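Local coordinates for protein restriction endonuclease THAI (Thermoplasma acidophilum, PDB 3NDH) that acts as a restriction endonuclease of the PD-(D/E)XK superfamily, binding its specific DNA site and probably cleaving the phosphodiester backbone there, at residues A[77-82]-A[90-95]; A[97-102]-A[135-140]. One frame throughout, in Å; residues are numbered along the deposited sequence.

Contact 1: A[77-82]-A[90-95]. With NA (sodium ion), chain E; PGE (triethylene glycol), chain G; nucleotides of chain C.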
loop_
_atom_site.group_PDB
_atom_site.type_symbol
_atom_site.label_atom_id
_atom_site.label_comp_id
_atom_site.label_asym_id
_atom_site.label_seq_id
_atom_site.Cartn_x
_atom_site.Cartn_y
_atom_site.Cartn_z
ATOM N N LYS A 77 -3.129 11.606 -24.041
ATOM C CA LYS A 77 -4.140 12.655 -24.116
ATOM C C LYS A 77 -5.550 12.155 -23.769
ATOM O O LYS A 77 -6.398 12.940 -23.331
ATOM C CB LYS A 77 -4.143 13.296 -25.509
ATOM C CG LYS A 77 -2.851 14.029 -25.872
ATOM C CD LYS A 77 -2.926 14.623 -27.276
ATOM C CE LYS A 77 -1.606 15.241 -27.698
ATOM N NZ LYS A 77 -1.267 16.442 -26.891
ATOM N N ASN A 78 -5.798 10.856 -23.934
ATOM C CA ASN A 78 -7.143 10.284 -23.779
ATOM C C ASN A 78 -7.347 9.450 -22.517
ATOM O O ASN A 78 -8.415 8.864 -22.311
ATOM C CB ASN A 78 -7.472 9.446 -25.008
ATOM C CG ASN A 78 -7.487 10.266 -26.272
ATOM O OD1 ASN A 78 -8.129 11.318 -26.321
ATOM N ND2 ASN A 78 -6.758 9.817 -27.290
ATOM N N VAL A 79 -6.324 9.393 -21.678
ATOM C CA VAL A 79 -6.381 8.654 -20.427
ATOM C C VAL A 79 -6.045 9.626 -19.326
ATOM O O VAL A 79 -4.971 10.222 -19.334
ATOM C CB VAL A 79 -5.393 7.476 -20.409
ATOM C CG1 VAL A 79 -5.539 6.676 -19.112
ATOM C CG2 VAL A 79 -5.645 6.563 -21.595
ATOM N N GLU A 80 -6.964 9.806 -18.390
ATOM C CA GLU A 80 -6.747 10.712 -17.277
ATOM C C GLU A 80 -6.383 9.899 -16.044
ATOM O O GLU A 80 -7.227 9.200 -15.474
ATOM C CB GLU A 80 -7.994 11.556 -17.027
ATOM C CG GLU A 80 -8.400 12.429 -18.222
ATOM C CD GLU A 80 -9.122 11.678 -19.359
ATOM O OE1 GLU A 80 -9.922 10.758 -19.083
ATOM O OE2 GLU A 80 -8.903 12.029 -20.546
ATOM N N THR A 81 -5.118 9.994 -15.646
ATOM C CA THR A 81 -4.578 9.265 -14.494
ATOM C C THR A 81 -4.478 10.140 -13.259
ATOM O O THR A 81 -4.128 9.664 -12.202
ATOM C CB THR A 81 -3.185 8.696 -14.798
ATOM O OG1 THR A 81 -2.326 9.739 -15.288
ATOM C CG2 THR A 81 -3.284 7.583 -15.846
ATOM N N ASP A 82 -4.815 11.420 -13.399
ATOM C CA ASP A 82 -4.637 12.408 -12.340
ATOM C C ASP A 82 -5.786 12.445 -11.325
ATOM O O ASP A 82 -6.365 13.504 -11.032
ATOM C CB ASP A 82 -4.408 13.787 -12.956
ATOM C CG ASP A 82 -5.557 14.247 -13.793
ATOM O OD1 ASP A 82 -6.415 13.423 -14.134
ATOM O OD2 ASP A 82 -5.617 15.460 -14.117
ATOM N N ILE A 90 -13.051 4.978 -8.410
ATOM C CA ILE A 90 -12.537 5.365 -9.699
ATOM C C ILE A 90 -11.017 5.449 -9.626
ATOM O O ILE A 90 -10.465 6.129 -8.776
ATOM C CB ILE A 90 -13.106 6.728 -10.152
ATOM C CG1 ILE A 90 -14.649 6.747 -10.151
ATOM C CG2 ILE A 90 -12.551 7.078 -11.523
ATOM C CD1 ILE A 90 -15.212 8.134 -10.394
ATOM N N ASP A 91 -10.352 4.738 -10.525
ATOM C CA ASP A 91 -8.905 4.729 -10.588
ATOM C C ASP A 91 -8.317 5.479 -11.761
ATOM O O ASP A 91 -7.185 5.947 -11.675
ATOM C CB ASP A 91 -8.435 3.279 -10.611
ATOM C CG ASP A 91 -8.692 2.591 -9.303
ATOM O OD1 ASP A 91 -8.322 3.123 -8.225
ATOM O OD2 ASP A 91 -9.283 1.495 -9.307
ATOM N N VAL A 92 -9.076 5.604 -12.839
ATOM C CA VAL A 92 -8.596 6.153 -14.094
ATOM C C VAL A 92 -9.818 6.510 -14.918
ATOM O O VAL A 92 -10.907 5.991 -14.669
ATOM C CB VAL A 92 -7.660 5.116 -14.802
ATOM C CG1 VAL A 92 -8.418 3.879 -15.272
ATOM C CG2 VAL A 92 -6.856 5.753 -15.919
ATOM N N LYS A 93 -9.666 7.450 -15.839
ATOM C CA LYS A 93 -10.716 7.751 -16.796
ATOM C C LYS A 93 -10.175 7.567 -18.190
ATOM O O LYS A 93 -8.994 7.813 -18.453
ATOM C CB LYS A 93 -11.275 9.158 -16.623
ATOM C CG LYS A 93 -11.774 9.469 -15.232
ATOM C CD LYS A 93 -12.240 10.906 -15.172
ATOM C CE LYS A 93 -12.730 11.232 -13.795
ATOM N NZ LYS A 93 -13.213 12.655 -13.699
ATOM N N LEU A 94 -11.061 7.131 -19.078
ATOM C CA LEU A 94 -10.734 6.843 -20.461
ATOM C C LEU A 94 -11.716 7.640 -21.316
ATOM O O LEU A 94 -12.927 7.414 -21.246
ATOM C CB LEU A 94 -10.863 5.341 -20.737
ATOM C CG LEU A 94 -10.615 4.851 -22.169
ATOM C CD1 LEU A 94 -9.214 5.227 -22.671
ATOM C CD2 LEU A 94 -10.799 3.336 -22.177
ATOM N N PHE A 95 -11.189 8.593 -22.083
ATOM C CA PHE A 95 -12.020 9.570 -22.796
ATOM C C PHE A 95 -13.065 10.159 -21.851
ATOM O O PHE A 95 -14.217 10.366 -22.244
ATOM C CB PHE A 95 -12.680 8.974 -24.046
ATOM C CG PHE A 95 -11.698 8.539 -25.102
ATOM C CD1 PHE A 95 -11.355 9.388 -26.148
ATOM C CD2 PHE A 95 -11.125 7.275 -25.057
ATOM C CE1 PHE A 95 -10.458 8.979 -27.129
ATOM C CE2 PHE A 95 -10.234 6.854 -26.043
ATOM C CZ PHE A 95 -9.905 7.709 -27.079
HETATM NA NA NA E . -9.215 -0.177 -7.611
HETATM C C1 PGE G . -15.143 11.943 -10.432
HETATM O O1 PGE G . -15.605 11.766 -11.769
HETATM C C2 PGE G . -13.649 11.660 -10.312
HETATM O O2 PGE G . -12.964 12.882 -10.057
HETATM C C3 PGE G . -11.554 12.724 -9.920
HETATM C C4 PGE G . -10.856 13.843 -10.679
HETATM O O4 PGE G . -8.898 14.117 -14.831
HETATM C C6 PGE G . -10.142 14.342 -14.199
HETATM C C5 PGE G . -9.859 14.430 -12.710
HETATM O O3 PGE G . -10.646 13.452 -12.030
ATOM P P DC C 7 -8.800 1.293 -4.473
ATOM O OP1 DC C 7 -8.846 1.380 -5.936
ATOM O OP2 DC C 7 -10.005 0.842 -3.720
ATOM O "O5'" DC C 7 -7.578 0.360 -4.066
ATOM C "C5'" DC C 7 -6.400 0.315 -4.856
ATOM C "C4'" DC C 7 -5.401 -0.615 -4.213
ATOM O "O4'" DC C 7 -5.126 -0.146 -2.880
ATOM C "C3'" DC C 7 -5.890 -2.046 -4.002
ATOM O "O3'" DC C 7 -5.726 -2.802 -5.228
ATOM C "C2'" DC C 7 -4.970 -2.522 -2.884
ATOM C "C1'" DC C 7 -4.583 -1.229 -2.133
ATOM N N1 DC C 7 -5.081 -1.130 -0.747
ATOM C C2 DC C 7 -4.210 -1.449 0.298
ATOM O O2 DC C 7 -3.020 -1.685 0.037
ATOM N N3 DC C 7 -4.675 -1.480 1.568
ATOM C C4 DC C 7 -5.953 -1.185 1.817
ATOM N N4 DC C 7 -6.383 -1.290 3.077
ATOM C C5 DC C 7 -6.848 -0.783 0.780
ATOM C C6 DC C 7 -6.375 -0.765 -0.479
HETATM O O HOH W 1 -4.821 6.793 -12.525
HETATM O O HOH W 2 -11.577 0.297 -7.582
HETATM O O HOH W 3 -6.855 -0.189 -8.163
HETATM O O HOH W 4 -9.629 -1.701 -5.622
#

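Contact 2: A[97-102]-A[135-140]. With NA (sodium ion), chain E.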
loop_
_atom_site.group_PDB
_atom_site.type_symbol
_atom_site.label_atom_id
_atom_site.label_comp_id
_atom_site.label_asym_id
_atom_site.label_seq_id
_atom_site.Cartn_x
_atom_site.Cartn_y
_atom_site.Cartn_z
ATOM N N SER A 97 -14.429 8.823 -19.221
ATOM C CA SER A 97 -15.328 7.845 -18.615
ATOM C C SER A 97 -14.603 7.091 -17.483
ATOM O O SER A 97 -13.553 6.520 -17.722
ATOM C CB SER A 97 -15.808 6.863 -19.666
ATOM O OG SER A 97 -16.803 6.026 -19.120
ATOM N N PRO A 98 -15.188 7.053 -16.272
ATOM C CA PRO A 98 -14.494 6.469 -15.127
ATOM C C PRO A 98 -14.396 4.941 -15.178
ATOM O O PRO A 98 -15.332 4.258 -15.604
ATOM C CB PRO A 98 -15.332 6.935 -13.925
ATOM C CG PRO A 98 -16.660 7.254 -14.468
ATOM C CD PRO A 98 -16.524 7.569 -15.918
ATOM N N ILE A 99 -13.266 4.423 -14.703
ATOM C CA ILE A 99 -13.021 2.986 -14.641
ATOM C C ILE A 99 -12.488 2.630 -13.244
ATOM O O ILE A 99 -11.609 3.293 -12.726
ATOM C CB ILE A 99 -12.000 2.527 -15.712
ATOM C CG1 ILE A 99 -12.486 2.814 -17.139
ATOM C CG2 ILE A 99 -11.679 1.026 -15.551
ATOM C CD1 ILE A 99 -11.442 2.619 -18.202
ATOM N N SER A 100 -13.051 1.576 -12.667
ATOM C CA SER A 100 -12.557 0.932 -11.469
ATOM C C SER A 100 -11.696 -0.242 -11.903
ATOM O O SER A 100 -12.098 -1.004 -12.763
ATOM C CB SER A 100 -13.751 0.403 -10.692
ATOM O OG SER A 100 -13.347 -0.443 -9.638
ATOM N N ILE A 101 -10.505 -0.368 -11.335
ATOM C CA ILE A 101 -9.631 -1.502 -11.560
ATOM C C ILE A 101 -9.505 -2.306 -10.271
ATOM O O ILE A 101 -9.319 -1.732 -9.176
ATOM C CB ILE A 101 -8.229 -1.008 -11.999
ATOM C CG1 ILE A 101 -8.317 -0.319 -13.351
ATOM C CG2 ILE A 101 -7.234 -2.152 -12.056
ATOM C CD1 ILE A 101 -7.128 0.585 -13.678
ATOM N N LYS A 102 -9.655 -3.625 -10.375
ATOM C CA LYS A 102 -9.484 -4.495 -9.215
ATOM C C LYS A 102 -8.683 -5.717 -9.585
ATOM O O LYS A 102 -8.796 -6.243 -10.690
ATOM C CB LYS A 102 -10.821 -4.892 -8.591
ATOM C CG LYS A 102 -11.536 -3.667 -8.006
ATOM C CD LYS A 102 -12.733 -3.973 -7.194
ATOM C CE LYS A 102 -13.283 -2.695 -6.568
ATOM N NZ LYS A 102 -12.493 -2.107 -5.428
ATOM N N ASP A 135 -17.722 1.183 -14.914
ATOM C CA ASP A 135 -17.062 0.085 -15.635
ATOM C C ASP A 135 -15.911 -0.453 -14.812
ATOM O O ASP A 135 -15.181 0.322 -14.201
ATOM C CB ASP A 135 -16.526 0.578 -16.988
ATOM C CG ASP A 135 -17.625 0.858 -18.002
ATOM O OD1 ASP A 135 -18.753 0.333 -17.845
ATOM O OD2 ASP A 135 -17.334 1.611 -18.960
ATOM N N LEU A 136 -15.780 -1.775 -14.801
ATOM C CA LEU A 136 -14.795 -2.479 -13.998
ATOM C C LEU A 136 -13.862 -3.284 -14.895
ATOM O O LEU A 136 -14.312 -4.004 -15.790
ATOM C CB LEU A 136 -15.518 -3.413 -13.029
ATOM C CG LEU A 136 -14.732 -4.445 -12.230
ATOM C CD1 LEU A 136 -13.721 -3.775 -11.311
ATOM C CD2 LEU A 136 -15.690 -5.317 -11.426
ATOM N N ILE A 137 -12.552 -3.119 -14.672
ATOM C CA ILE A 137 -11.531 -4.021 -15.203
ATOM C C ILE A 137 -11.040 -4.849 -14.011
ATOM O O ILE A 137 -10.467 -4.316 -13.063
ATOM C CB ILE A 137 -10.348 -3.299 -15.866
ATOM C CG1 ILE A 137 -10.830 -2.503 -17.086
ATOM C CG2 ILE A 137 -9.261 -4.319 -16.290
ATOM C CD1 ILE A 137 -9.731 -1.610 -17.712
ATOM N N LEU A 138 -11.357 -6.148 -14.034
ATOM C CA LEU A 138 -11.011 -7.091 -12.992
ATOM C C LEU A 138 -9.942 -8.046 -13.497
ATOM O O LEU A 138 -10.149 -8.716 -14.477
ATOM C CB LEU A 138 -12.255 -7.880 -12.558
ATOM C CG LEU A 138 -12.035 -8.972 -11.506
ATOM C CD1 LEU A 138 -11.708 -8.395 -10.167
ATOM C CD2 LEU A 138 -13.269 -9.893 -11.431
ATOM N N VAL A 139 -8.805 -8.097 -12.809
ATOM C CA VAL A 139 -7.764 -9.053 -13.156
ATOM C C VAL A 139 -7.759 -10.187 -12.146
ATOM O O VAL A 139 -7.508 -9.993 -10.958
ATOM C CB VAL A 139 -6.372 -8.413 -13.170
ATOM C CG1 VAL A 139 -5.376 -9.386 -13.793
ATOM C CG2 VAL A 139 -6.368 -7.092 -13.920
ATOM N N HIS A 140 -8.085 -11.373 -12.650
ATOM C CA HIS A 140 -8.057 -12.591 -11.866
ATOM C C HIS A 140 -6.728 -13.297 -12.103
ATOM O O HIS A 140 -6.486 -13.844 -13.160
ATOM C CB HIS A 140 -9.234 -13.468 -12.258
ATOM C CG HIS A 140 -9.182 -14.840 -11.689
ATOM N ND1 HIS A 140 -9.726 -15.928 -12.332
ATOM C CD2 HIS A 140 -8.660 -15.301 -10.534
ATOM C CE1 HIS A 140 -9.530 -17.008 -11.597
ATOM N NE2 HIS A 140 -8.884 -16.657 -10.501
HETATM NA NA NA E . -9.215 -0.177 -7.611
HETATM O O HOH W 5 -15.542 3.691 -18.634
HETATM O O HOH W 6 -17.927 3.836 -16.028
HETATM O O HOH W 2 -11.577 0.297 -7.582
HETATM O O HOH W 4 -9.629 -1.701 -5.622
HETATM O O HOH W 3 -6.855 -0.189 -8.163
#

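Contact 1: A[77-82]-A[90-95]
Glu80 and Lys93 form an antiparallel hydrogen-bonded pair. Glu80 N donates to Lys93 O at 2.8 Å, and Lys93 N donates to Glu80 O at 3.0 Å. Glu80 OE1 lies 3.2 Å from Lys93 CB and takes a hydrogen bond from Gly96 N. Phe95 N adds a nearly straight bond to Asn78 O, 176° at the hydrogen. Water 1 extends the pairing by donating to both Thr81 O and Asp91 O. The backbone bonds build a beta hairpin of strands 79-80 and 92-94 at the edge of the mixed sheet. Asp91 and Val92 both face Ile99 of the next strand, a classic beta bulge, and Asp91 OD2 binds the sodium ion at 2.4 Å beside a DNA phosphate. The flat groups meet at Asn78 and Phe95. The amide lies stacked on the ring with the planes 15° apart, and Asn78 CB sits over the same ring 3.7 Å from its centroid. Asn78 ND2 is held by Phe74 O. On the face that carries Val79 and Leu94 the contacts are apolar. Val79 CG1, anti to the backbone N (chi1 -177°), meets Val92 CG2 at 3.6 Å, while Val79 CG2 touches Leu94 CD1. Helix 58-74 packs against these side chains.

Contact 2: A[97-102]-A[135-140]
Ser100 and Lys102 alternate with Asp135, Ile137 and Val139 in a ladder of four backbone hydrogen bonds. Ser100 N donates to Asp135 O, and Ile137 N donates to Ser100 O at 2.9 Å. Lys102 N then donates to Ile137 O, and Val139 N to Lys102 O at 2.8 Å. The four bonds are those of parallel strands. The strand segments run 25° apart.

On the Ile99, Ile101 and Ile137 face, Ile99 CG2 touches Ile137 CD1 at 3.9 Å. Helix 58-74 packs on both Ile99 and Ile101, and Leu20 reaches Ile99 and Ile137. On the other face, Leu136 CD1 comes within 3.7 Å of Ser100 OG and also meets Lys102 CG. Leu138 CD1 lies 3.9 Å from Lys102 CB. Both leucines touch the base of the lysine side chain.

At the start of the strands water takes over. Water 5 joins Ser97 OG, Pro98 O and Asp135 OD2. Asp135 OD1 accepts a hydrogen bond from Asp154 N. Water 6 bridges Pro98 O and Asp135 N.

Ile101 O binds the sodium ion at 2.2 Å. Lys102 NZ donates to water 4 at 2.9 Å, and its chain bends at chi4 (-73°), which sets NZ. Lys113 O is a further partner of NZ. Ser100 OG hydrogen-bonds water 2. Waters 2 and 4 are both ligands of the sodium ion, so Ser100 and Lys102 belong to its second shell. Asp91 OD2, one phosphate oxygen of the DNA (OP1 of DC7 of chain C) and water 3 complete the first. This is the parallel pair of a beta-alpha-beta unit, with helix 120-129 in the connection. An acidic ligand, a backbone carbonyl ligand and a nearby lysine around a metal at the DNA backbone fit the PD-(D/E)XK nuclease site.

Overall arrangement
Contacts 1 and 2 lie side by side in one mixed sheet, their centres about 12 Å apart. Along the chain they come in series. Strands 79-80 and 92-94 form the edge hairpin, then 97-105 follows, and 135-141 pairs beside it. Strands 92-94 and 97-105 are neighbours, and their probable backbone bonds, Val92 O with Ile99 N and Asp91 N with Ile99 O, join the two contacts. Both contacts reach the sodium ion: 90-95 gives it Asp91, and 97-102 gives it Ile101. Contact 2 sits deeper, about 6 Å from the chain centre against about 15 Å for contact 1. The sheet thus brings both ligands to the bound DNA.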